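PDB 3Q1N: galactose mutarotase related enzyme from Lactobacillus casei, which probably binds carbohydrate and acts as an isomerase of the aldose 1-epimerase family, whose members interconvert sugar anomers. Local coordinates for residues T4-S8 with K9-G13; S71-G74 with F75-Y79; S84-D88 with S89-F93; T268-Y271 with T272-G275. All blocks are in the same frame, centred on the assembly; numbering follows the deposited sequence. Where two conformers were deposited one is given.

Contact 1: residues T4-S8 with K9-G13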
loop_
_atom_site.group_PDB
_atom_site.type_symbol
_atom_site.label_atom_id
_atom_site.label_comp_id
_atom_site.label_asym_id
_atom_site.label_seq_id
_atom_site.Cartn_x
_atom_site.Cartn_y
_atom_site.Cartn_z
ATOM N N THR A 4 -13.027 16.167 1.860
ATOM C CA THR A 4 -13.857 15.110 2.416
ATOM C C THR A 4 -14.880 14.633 1.382
ATOM O O THR A 4 -15.361 15.416 0.557
ATOM C CB THR A 4 -14.558 15.548 3.718
ATOM O OG1 THR A 4 -15.507 16.576 3.476
ATOM C CG2 THR A 4 -13.533 16.009 4.781
ATOM N N ILE A 5 -15.178 13.345 1.419
ATOM C CA ILE A 5 -16.292 12.774 0.671
ATOM C C ILE A 5 -17.108 11.996 1.659
ATOM O O ILE A 5 -16.622 11.612 2.730
ATOM C CB ILE A 5 -15.841 11.904 -0.532
ATOM C CG1 ILE A 5 -14.810 10.836 -0.105
ATOM C CG2 ILE A 5 -15.256 12.813 -1.692
ATOM C CD1 ILE A 5 -14.461 9.800 -1.232
ATOM N N GLU A 6 -18.360 11.760 1.322
ATOM C CA GLU A 6 -19.243 11.054 2.248
ATOM C C GLU A 6 -20.501 10.593 1.597
ATOM O O GLU A 6 -20.917 11.123 0.566
ATOM C CB GLU A 6 -19.601 11.950 3.436
ATOM C CG GLU A 6 -20.435 13.173 3.140
ATOM C CD GLU A 6 -20.493 14.068 4.384
ATOM O OE1 GLU A 6 -21.208 13.728 5.349
ATOM O OE2 GLU A 6 -19.763 15.091 4.409
ATOM N N ASN A 7 -21.080 9.556 2.180
ATOM C CA ASN A 7 -22.429 9.136 1.816
ATOM C C ASN A 7 -23.193 8.891 3.113
ATOM O O ASN A 7 -22.793 9.370 4.190
ATOM C CB ASN A 7 -22.385 7.954 0.827
ATOM C CG ASN A 7 -21.754 6.712 1.417
ATOM O OD1 ASN A 7 -21.500 6.635 2.625
ATOM N ND2 ASN A 7 -21.520 5.713 0.560
ATOM N N SER A 8 -24.324 8.202 3.064
ATOM C CA SER A 8 -25.123 8.037 4.275
ATOM C C SER A 8 -24.409 7.199 5.359
ATOM O O SER A 8 -24.666 7.383 6.539
ATOM C CB SER A 8 -26.463 7.385 3.954
ATOM O OG SER A 8 -26.349 6.012 3.735
ATOM N N LYS A 9 -23.572 6.265 4.923
ATOM C CA LYS A 9 -22.891 5.326 5.849
ATOM C C LYS A 9 -21.479 5.752 6.294
ATOM O O LYS A 9 -21.031 5.378 7.407
ATOM C CB LYS A 9 -22.784 3.948 5.196
ATOM C CG LYS A 9 -24.138 3.195 5.037
ATOM C CD LYS A 9 -23.972 1.816 4.322
ATOM C CE LYS A 9 -23.275 0.767 5.231
ATOM N NZ LYS A 9 -22.962 -0.561 4.507
ATOM N N PHE A 10 -20.764 6.481 5.440
ATOM C CA PHE A 10 -19.294 6.622 5.582
ATOM C C PHE A 10 -18.845 8.060 5.310
ATOM O O PHE A 10 -19.488 8.767 4.531
ATOM C CB PHE A 10 -18.566 5.672 4.603
ATOM C CG PHE A 10 -18.891 4.220 4.785
ATOM C CD1 PHE A 10 -18.678 3.581 5.984
ATOM C CD2 PHE A 10 -19.412 3.489 3.733
ATOM C CE1 PHE A 10 -18.994 2.238 6.141
ATOM C CE2 PHE A 10 -19.694 2.173 3.848
ATOM C CZ PHE A 10 -19.508 1.533 5.075
ATOM N N LYS A 11 -17.748 8.476 5.939
ATOM C CA LYS A 11 -17.045 9.695 5.585
ATOM C C LYS A 11 -15.545 9.407 5.455
ATOM O O LYS A 11 -14.995 8.656 6.269
ATOM C CB LYS A 11 -17.304 10.776 6.634
ATOM C CG LYS A 11 -16.735 12.168 6.282
ATOM C CD LYS A 11 -17.334 13.250 7.155
ATOM C CE LYS A 11 -16.840 14.649 6.776
ATOM N NZ LYS A 11 -17.459 15.684 7.685
ATOM N N ALA A 12 -14.909 10.015 4.464
ATOM C CA ALA A 12 -13.454 9.850 4.251
ATOM C C ALA A 12 -12.830 11.249 4.157
ATOM O O ALA A 12 -13.435 12.194 3.593
ATOM C CB ALA A 12 -13.165 9.057 2.984
ATOM N N GLY A 13 -11.621 11.379 4.697
ATOM C CA GLY A 13 -10.830 12.598 4.567
ATOM C C GLY A 13 -9.541 12.231 3.870
ATOM O O GLY A 13 -8.916 11.204 4.210
HETATM O O HOH W 1 -16.009 18.024 6.058
HETATM O O HOH W 2 -20.330 15.155 7.720
#
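Residues 4-8 and 9-13 form a local hairpin contact between the first two strands of the chain, 2-6 and 10-15, at one edge of a four-stranded antiparallel sheet. Ile5 and Ala12 are the hydrogen-bonded pair: Ala12 N reaches Ile5 O at 2.9 Å and Ile5 N gives the return bond to Ala12 O. Glu6 and Lys11 face each other in a non-hydrogen-bonded pair and run alongside, pointing the same way. Their charges stay short of a salt bridge, with Glu6 OE2 4.0 Å from Lys11 NZ. Water 2 links Lys11 NZ to Glu6 OE1, which also forms a salt bridge with Lys27, while water 1 joins the same ammonium to Thr4 OG1. On the opposite face Ile5 CG1 meets Ala12 CB at 3.9 Å, and Leu117 of strand 109-118 packs on Ile5. The turn is closed by Asn7, whose N bonds Phe10 O at 2.9 Å. Its CG lies between backbone N and carbonyl carbon (chi1 63°), which brings OD1 to the amides of the turn: Phe10 N donates to OD1 at 2.9 Å, nearly along the C=O axis, and Lys9 N adds a weak bond. With an alanine here, the amides of Phe10 and Lys9 would probably lose this acceptor, and Thr118 O its ND2 donor. Backbone and side chain together close a tight beta hairpin.

Contact 2: residues S71-G74 with F75-Y79. With NO3 (nitrate ion), chain B; NO3 (nitrate ion), chain C; NO3 (nitrate ion), chain D.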
loop_
_atom_site.group_PDB
_atom_site.type_symbol
_atom_site.label_atom_id
_atom_site.label_comp_id
_atom_site.label_asym_id
_atom_site.label_seq_id
_atom_site.Cartn_x
_atom_site.Cartn_y
_atom_site.Cartn_z
ATOM N N SER A 71 14.296 7.857 -3.203
ATOM C CA SER A 71 13.930 7.926 -1.807
ATOM C C SER A 71 13.154 6.668 -1.418
ATOM O O SER A 71 12.491 6.062 -2.261
ATOM C CB SER A 71 13.101 9.165 -1.515
ATOM O OG SER A 71 12.206 9.450 -2.585
ATOM N N GLN A 72 13.253 6.295 -0.154
ATOM C CA GLN A 72 12.426 5.219 0.384
ATOM C C GLN A 72 10.938 5.602 0.236
ATOM O O GLN A 72 10.583 6.744 0.414
ATOM C CB GLN A 72 12.809 5.001 1.870
ATOM C CG GLN A 72 12.020 3.917 2.577
ATOM C CD GLN A 72 12.492 3.720 4.028
ATOM O OE1 GLN A 72 13.346 4.484 4.529
ATOM N NE2 GLN A 72 11.964 2.682 4.686
ATOM N N HIS A 73 10.094 4.632 -0.089
ATOM C CA HIS A 73 8.668 4.777 -0.312
ATOM C C HIS A 73 8.341 5.608 -1.587
ATOM O O HIS A 73 7.194 6.015 -1.772
ATOM C CB HIS A 73 7.935 5.445 0.897
ATOM C CG HIS A 73 8.376 4.985 2.252
ATOM N ND1 HIS A 73 8.070 3.738 2.754
ATOM C CD2 HIS A 73 9.044 5.639 3.240
ATOM C CE1 HIS A 73 8.572 3.626 3.977
ATOM N NE2 HIS A 73 9.159 4.773 4.305
ATOM N N GLY A 74 9.324 5.874 -2.440
ATOM C CA GLY A 74 9.073 6.664 -3.640
ATOM C C GLY A 74 8.965 8.150 -3.299
ATOM O O GLY A 74 9.590 8.627 -2.341
ATOM N N PHE A 75 8.253 8.890 -4.133
ATOM C CA PHE A 75 8.112 10.321 -3.942
ATOM C C PHE A 75 6.730 10.935 -4.198
ATOM O O PHE A 75 6.525 12.110 -3.891
ATOM C CB PHE A 75 9.163 11.081 -4.767
ATOM C CG PHE A 75 9.121 10.798 -6.219
ATOM C CD1 PHE A 75 8.053 11.191 -6.976
ATOM C CD2 PHE A 75 10.192 10.147 -6.865
ATOM C CE1 PHE A 75 8.006 10.919 -8.311
ATOM C CE2 PHE A 75 10.153 9.903 -8.228
ATOM C CZ PHE A 75 9.040 10.288 -8.952
ATOM N N ALA A 76 5.768 10.155 -4.671
ATOM C CA ALA A 76 4.404 10.689 -4.914
ATOM C C ALA A 76 3.811 11.226 -3.589
ATOM O O ALA A 76 3.055 12.182 -3.577
ATOM C CB ALA A 76 3.492 9.624 -5.535
ATOM N N ARG A 77 4.127 10.558 -2.488
ATOM C CA ARG A 77 3.608 10.885 -1.183
ATOM C C ARG A 77 4.131 12.243 -0.741
ATOM O O ARG A 77 3.603 12.841 0.203
ATOM C CB ARG A 77 3.999 9.778 -0.159
ATOM C CG ARG A 77 5.504 9.663 0.120
ATOM C CD ARG A 77 5.819 8.685 1.282
ATOM N NE ARG A 77 7.053 9.083 1.931
ATOM C CZ ARG A 77 7.487 8.702 3.135
ATOM N NH1 ARG A 77 6.818 7.842 3.882
ATOM N NH2 ARG A 77 8.636 9.188 3.586
ATOM N N ASP A 78 5.200 12.732 -1.384
ATOM C CA ASP A 78 5.838 13.997 -0.951
ATOM C C ASP A 78 5.329 15.287 -1.584
ATOM O O ASP A 78 5.732 16.372 -1.154
ATOM C CB ASP A 78 7.342 13.914 -1.235
ATOM C CG ASP A 78 8.014 12.853 -0.403
ATOM O OD1 ASP A 78 7.715 12.798 0.818
ATOM O OD2 ASP A 78 8.838 12.098 -0.966
ATOM N N TYR A 79 4.491 15.156 -2.619
ATOM C CA TYR A 79 3.991 16.307 -3.363
ATOM C C TYR A 79 2.459 16.311 -3.467
ATOM O O TYR A 79 1.786 15.296 -3.258
ATOM C CB TYR A 79 4.625 16.381 -4.768
ATOM C CG TYR A 79 6.130 16.408 -4.713
ATOM C CD1 TYR A 79 6.799 17.548 -4.331
ATOM C CD2 TYR A 79 6.886 15.247 -4.955
ATOM C CE1 TYR A 79 8.164 17.568 -4.227
ATOM C CE2 TYR A 79 8.259 15.244 -4.829
ATOM C CZ TYR A 79 8.901 16.385 -4.486
ATOM O OH TYR A 79 10.292 16.369 -4.380
HETATM N N NO3 B . 5.203 5.184 4.008
HETATM O O1 NO3 B . 5.044 6.008 2.908
HETATM O O2 NO3 B . 4.844 3.865 3.984
HETATM O O3 NO3 B . 5.745 5.675 5.153
HETATM N N NO3 C . 6.878 0.992 1.865
HETATM O O1 NO3 C . 7.316 1.977 0.996
HETATM O O2 NO3 C . 6.669 -0.313 1.489
HETATM O O3 NO3 C . 6.702 1.297 3.188
HETATM N N NO3 D . 9.902 0.025 3.990
HETATM O O1 NO3 D . 9.591 -1.246 3.597
HETATM O O2 NO3 D . 9.483 0.499 5.215
HETATM O O3 NO3 D . 10.624 0.823 3.150
HETATM O O HOH W 3 11.186 12.410 -2.185
HETATM O O HOH W 4 5.276 7.711 -2.756
HETATM O O HOH W 5 9.307 9.781 0.200
#
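A type II beta turn, Ser71 to Gly74, leads into a short 3-10 segment, 76-78, and His73 of the turn lies against Arg77 beside nitrate ions. The imidazole edge atom CD2 sits over one face of the Arg77 guanidinium, 3.2 Å from Arg77 NH1, with the two planes inclined by 32°. Arg77 CG lies between backbone N and carbonyl carbon (chi1 66°) and the chain then extends to NE, which brings the guanidinium to His73. Gln72 CG covers one face of the imidazole and the chain B nitrate the other; O1 of that nitrate takes a weak bond from Arg77 NH1 at 2.7 Å. O1 of the chain C nitrate accepts from His73 ND1 at 2.6 Å, and a third from Gln72 NE2. The ions, probably from the crystallisation liquor, may mark a pocket that accepts polar groups, possibly the sugar-binding cleft expected of this family. A leucine in place of His73 would probably leave the chain C nitrate without its donor and the guanidinium without the imidazole CD2 over its face. Within the turn, Ser71 OG bonds Gly74 O at 2.8 Å from above the carbonyl plane, and water 3, 2.7 Å from Asp78 OD2, also donates to Ser71 OG.

Contact 3: residues S84-D88 with S89-F93. With NO3 (nitrate ion), chain E.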
loop_
_atom_site.group_PDB
_atom_site.type_symbol
_atom_site.label_atom_id
_atom_site.label_comp_id
_atom_site.label_asym_id
_atom_site.label_seq_id
_atom_site.Cartn_x
_atom_site.Cartn_y
_atom_site.Cartn_z
ATOM N N SER A 84 -9.956 17.313 -8.924
ATOM C CA SER A 84 -10.906 17.470 -9.999
ATOM C C SER A 84 -12.097 16.527 -9.797
ATOM O O SER A 84 -12.071 15.628 -8.919
ATOM C CB SER A 84 -10.259 17.169 -11.346
ATOM O OG SER A 84 -9.907 15.796 -11.470
ATOM N N ASP A 85 -13.154 16.764 -10.573
ATOM C CA ASP A 85 -14.312 15.878 -10.577
ATOM C C ASP A 85 -14.823 15.567 -9.156
ATOM O O ASP A 85 -15.116 14.402 -8.811
ATOM C CB ASP A 85 -13.969 14.601 -11.335
ATOM C CG ASP A 85 -13.781 14.844 -12.836
ATOM O OD1 ASP A 85 -14.226 15.907 -13.328
ATOM O OD2 ASP A 85 -13.212 13.973 -13.513
ATOM N N LYS A 86 -14.932 16.613 -8.345
ATOM C CA LYS A 86 -15.384 16.492 -6.947
ATOM C C LYS A 86 -16.903 16.471 -6.873
ATOM O O LYS A 86 -17.576 17.387 -7.351
ATOM C CB LYS A 86 -14.802 17.620 -6.079
ATOM C CG LYS A 86 -15.371 17.766 -4.653
ATOM C CD LYS A 86 -15.014 16.583 -3.771
ATOM C CE LYS A 86 -15.337 16.819 -2.271
ATOM N NZ LYS A 86 -16.734 16.628 -1.874
ATOM N N SER A 87 -17.443 15.393 -6.329
ATOM C CA SER A 87 -18.871 15.310 -5.988
ATOM C C SER A 87 -18.941 14.985 -4.508
ATOM O O SER A 87 -17.909 14.916 -3.850
ATOM C CB SER A 87 -19.571 14.229 -6.824
ATOM O OG SER A 87 -19.124 12.967 -6.453
ATOM N N ASP A 88 -20.142 14.772 -3.967
ATOM C CA ASP A 88 -20.240 14.570 -2.534
ATOM C C ASP A 88 -19.587 13.278 -2.103
ATOM O O ASP A 88 -19.033 13.225 -1.004
ATOM C CB ASP A 88 -21.688 14.627 -2.066
ATOM C CG ASP A 88 -22.304 15.974 -2.338
ATOM O OD1 ASP A 88 -21.595 16.982 -2.159
ATOM O OD2 ASP A 88 -23.470 16.038 -2.761
ATOM N N SER A 89 -19.631 12.265 -2.981
ATOM C CA SER A 89 -19.176 10.942 -2.621
ATOM C C SER A 89 -17.934 10.469 -3.384
ATOM O O SER A 89 -17.478 9.344 -3.176
ATOM C CB SER A 89 -20.336 9.962 -2.811
ATOM O OG SER A 89 -20.903 10.139 -4.100
ATOM N N ALA A 90 -17.355 11.315 -4.244
ATOM C CA ALA A 90 -16.179 10.913 -5.036
ATOM C C ALA A 90 -15.304 12.124 -5.336
ATOM O O ALA A 90 -15.788 13.271 -5.391
ATOM C CB ALA A 90 -16.545 10.202 -6.398
ATOM N N VAL A 91 -14.031 11.835 -5.610
ATOM C CA VAL A 91 -13.096 12.880 -5.955
ATOM C C VAL A 91 -11.901 12.291 -6.652
ATOM O O VAL A 91 -11.534 11.144 -6.379
ATOM C CB VAL A 91 -12.650 13.682 -4.715
ATOM C CG1 VAL A 91 -11.944 12.779 -3.700
ATOM C CG2 VAL A 91 -11.705 14.861 -5.123
ATOM N N THR A 92 -11.270 13.083 -7.530
ATOM C CA THR A 92 -10.111 12.626 -8.296
ATOM C C THR A 92 -8.929 13.541 -7.988
ATOM O O THR A 92 -9.077 14.786 -7.909
ATOM C CB THR A 92 -10.391 12.577 -9.838
ATOM O OG1 THR A 92 -11.411 11.615 -10.110
ATOM C CG2 THR A 92 -9.154 12.183 -10.635
ATOM N N PHE A 93 -7.781 12.903 -7.745
ATOM C CA PHE A 93 -6.518 13.579 -7.483
ATOM C C PHE A 93 -5.508 13.251 -8.568
ATOM O O PHE A 93 -5.349 12.096 -8.936
ATOM C CB PHE A 93 -5.940 13.086 -6.150
ATOM C CG PHE A 93 -6.697 13.534 -4.937
ATOM C CD1 PHE A 93 -6.422 14.751 -4.345
ATOM C CD2 PHE A 93 -7.651 12.713 -4.346
ATOM C CE1 PHE A 93 -7.078 15.189 -3.187
ATOM C CE2 PHE A 93 -8.351 13.129 -3.189
ATOM C CZ PHE A 93 -8.077 14.374 -2.595
HETATM N N NO3 E . -22.966 15.788 -5.708
HETATM O O1 NO3 E . -24.245 16.268 -5.992
HETATM O O2 NO3 E . -22.791 14.499 -5.215
HETATM O O3 NO3 E . -21.870 16.608 -5.984
HETATM O O HOH W 6 -7.386 15.792 -10.497
HETATM O O HOH W 7 -13.945 11.853 -9.060
HETATM O O HOH W 8 -12.429 11.533 -12.683
#
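The backbone of residues 84-88 runs back almost antiparallel to that of 89-93, their end-to-end directions 172° apart, with Ser84 and Thr92 as a hydrogen-bonded pair. Ser84 N donates to Thr92 O at 2.9 Å and Thr92 N answers to Ser84 O. Nearer the bend, Ser87 N bonds Ala90 O at 2.8 Å; between these two bonding sites the first segment carries one more residue than the second, and Asp85, with positive phi, takes part in the detour. Across the Ser84-Thr92 pair Ser84 OG lies 3.6 Å from Thr92 CB. Thr92 holds OG1 beside its own backbone N (chi1 -64°), and there it meets two waters: water 7 leads on to Asp85 O and water 8 to Asp85 OD2, so two waters join Thr92 to Asp85. The same hydroxyl is hydrogen-bonded to Thr114. At the bend Ser87 OG takes a weak bond from Ala90 N at 3.3 Å. Lys86 is modelled in two conformers; in one of them, and so with less certainty, its CD crosses against Val91 CB and its NZ reaches Ser87 O from above the carbonyl plane. At the outer tip Asp88 N donates to nitrate O2 at 2.9 Å. The hairpin lies at one edge of a large antiparallel sheet, with strand 82-84 outermost: strand 90-96 pairs on its other side with strand 109-118, Val91 with Tyr115, while Lys86 and Val91 pack on Ile5 of strand 2-6.

Contact 4: residues T268-Y271 with T272-G275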
loop_
_atom_site.group_PDB
_atom_site.type_symbol
_atom_site.label_atom_id
_atom_site.label_comp_id
_atom_site.label_asym_id
_atom_site.label_seq_id
_atom_site.Cartn_x
_atom_site.Cartn_y
_atom_site.Cartn_z
ATOM N N THR A 268 19.802 -1.711 -8.669
ATOM C CA THR A 268 19.054 -2.541 -9.599
ATOM C C THR A 268 18.608 -1.752 -10.803
ATOM O O THR A 268 18.172 -0.634 -10.663
ATOM C CB THR A 268 17.770 -3.050 -8.919
ATOM O OG1 THR A 268 18.117 -3.612 -7.636
ATOM C CG2 THR A 268 17.129 -4.083 -9.820
ATOM N N ASP A 269 18.753 -2.319 -11.994
ATOM C CA ASP A 269 18.140 -1.725 -13.191
ATOM C C ASP A 269 16.642 -1.834 -13.084
ATOM O O ASP A 269 16.059 -2.939 -13.001
ATOM C CB ASP A 269 18.646 -2.481 -14.409
ATOM C CG ASP A 269 18.110 -1.951 -15.728
ATOM O OD1 ASP A 269 17.454 -0.899 -15.768
ATOM O OD2 ASP A 269 18.375 -2.637 -16.761
ATOM N N TRP A 270 15.980 -0.693 -13.059
ATOM C CA TRP A 270 14.514 -0.749 -12.927
ATOM C C TRP A 270 13.796 -1.379 -14.112
ATOM O O TRP A 270 12.625 -1.779 -13.983
ATOM C CB TRP A 270 13.941 0.619 -12.654
ATOM C CG TRP A 270 13.941 1.006 -11.199
ATOM C CD1 TRP A 270 14.738 0.487 -10.226
ATOM C CD2 TRP A 270 13.109 1.971 -10.564
ATOM N NE1 TRP A 270 14.480 1.079 -9.033
ATOM C CE2 TRP A 270 13.482 2.010 -9.207
ATOM C CE3 TRP A 270 12.093 2.811 -11.002
ATOM C CZ2 TRP A 270 12.863 2.868 -8.299
ATOM C CZ3 TRP A 270 11.496 3.648 -10.116
ATOM C CH2 TRP A 270 11.867 3.667 -8.777
ATOM N N TYR A 271 14.486 -1.514 -15.230
ATOM C CA TYR A 271 13.926 -2.247 -16.366
ATOM C C TYR A 271 13.899 -3.765 -16.170
ATOM O O TYR A 271 13.272 -4.484 -16.976
ATOM C CB TYR A 271 14.703 -1.931 -17.650
ATOM C CG TYR A 271 14.462 -0.497 -18.118
ATOM C CD1 TYR A 271 13.177 -0.058 -18.479
ATOM C CD2 TYR A 271 15.515 0.423 -18.235
ATOM C CE1 TYR A 271 12.950 1.270 -18.886
ATOM C CE2 TYR A 271 15.288 1.761 -18.635
ATOM C CZ TYR A 271 14.004 2.162 -18.992
ATOM O OH TYR A 271 13.819 3.452 -19.403
ATOM N N THR A 272 14.557 -4.272 -15.124
ATOM C CA THR A 272 14.473 -5.710 -14.816
ATOM C C THR A 272 14.108 -5.999 -13.333
ATOM O O THR A 272 13.998 -7.182 -12.961
ATOM C CB THR A 272 15.836 -6.408 -15.066
ATOM O OG1 THR A 272 16.839 -5.822 -14.228
ATOM C CG2 THR A 272 16.261 -6.315 -16.529
ATOM N N LYS A 273 13.929 -4.949 -12.528
ATOM C CA LYS A 273 13.623 -5.047 -11.086
ATOM C C LYS A 273 12.339 -5.856 -10.881
ATOM O O LYS A 273 11.310 -5.589 -11.517
ATOM C CB LYS A 273 13.501 -3.654 -10.466
ATOM C CG LYS A 273 13.080 -3.590 -9.022
ATOM C CD LYS A 273 12.993 -2.145 -8.478
ATOM C CE LYS A 273 12.460 -2.080 -7.079
ATOM N NZ LYS A 273 12.423 -0.678 -6.522
ATOM N N LEU A 274 12.411 -6.882 -10.053
ATOM C CA LEU A 274 11.245 -7.760 -9.869
ATOM C C LEU A 274 10.085 -6.933 -9.346
ATOM O O LEU A 274 10.235 -6.179 -8.378
ATOM C CB LEU A 274 11.538 -8.891 -8.905
ATOM C CG LEU A 274 10.470 -9.971 -8.759
ATOM C CD1 LEU A 274 10.394 -10.766 -10.089
ATOM C CD2 LEU A 274 10.742 -10.916 -7.548
ATOM N N GLY A 275 8.926 -7.122 -9.985
ATOM C CA GLY A 275 7.689 -6.443 -9.618
ATOM C C GLY A 275 7.420 -5.144 -10.365
ATOM O O GLY A 275 6.309 -4.596 -10.276
HETATM O O HOH W 9 15.041 0.548 -6.228
#
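Lys273 lays its aliphatic chain along the indole of Trp270, the two side chains side by side and pointing the same way. The lysine is fully extended, with CG anti to the backbone N (chi1 175°) and every later torsion close to 180°. This straight rod carries CD over the face of the five-membered ring, 3.9 Å from its centroid, a CH-pi contact, and leaves NZ near the nitrogen edge of the indole, 3.7 Å from Trp270 NE1. Water 9, in the ring plane at the indole edge, accepts from Trp270 NE1 and from Lys273 NZ, each at 2.9 Å, so lysine and indole share one solvent molecule. Thr268 crosses the base of the lysine at about a right angle, CG2 touching Lys273 CB at 3.7 Å. The loop between strands 251-258 and 277-279 makes an Asx turn here: Asp269, its CG also anti to the backbone N (chi1 -179°), takes Tyr271 N on OD1 at 3.1 Å from above the carboxylate plane, and the same oxygen accepts from Gly64 N. Asp269 O gathers the amides that follow, Thr272 N at 2.9 Å with a fairly straight bond from above the carbonyl plane and Lys273 N with a weak one. Trp270 is stacked on Tyr61 and touches Pro137 of strand 136-147. The hydroxyl of Tyr271 is bonded to Ser135 O.

Overall arrangement
All four contacts are local turns, but their chemistry follows their place in the fold. Contacts 1 and 3 are hairpins on the same side of the chain's centre, with their own centres about 12 Å apart; they meet where Glu6 N lies 2.8 Å from Asp88 O, a probable hydrogen bond. Contact 3 is a surface contact, contact 1 only partly buried. Contacts 2 and 4 lie in irregular loops, partly buried, and come within about 6 Å of each other at their nearest atoms. There strand pairing gives way to side chains laid over flat groups: an imidazole over a guanidinium beside nitrates in contact 2, and a lysine chain over an indole in contact 4.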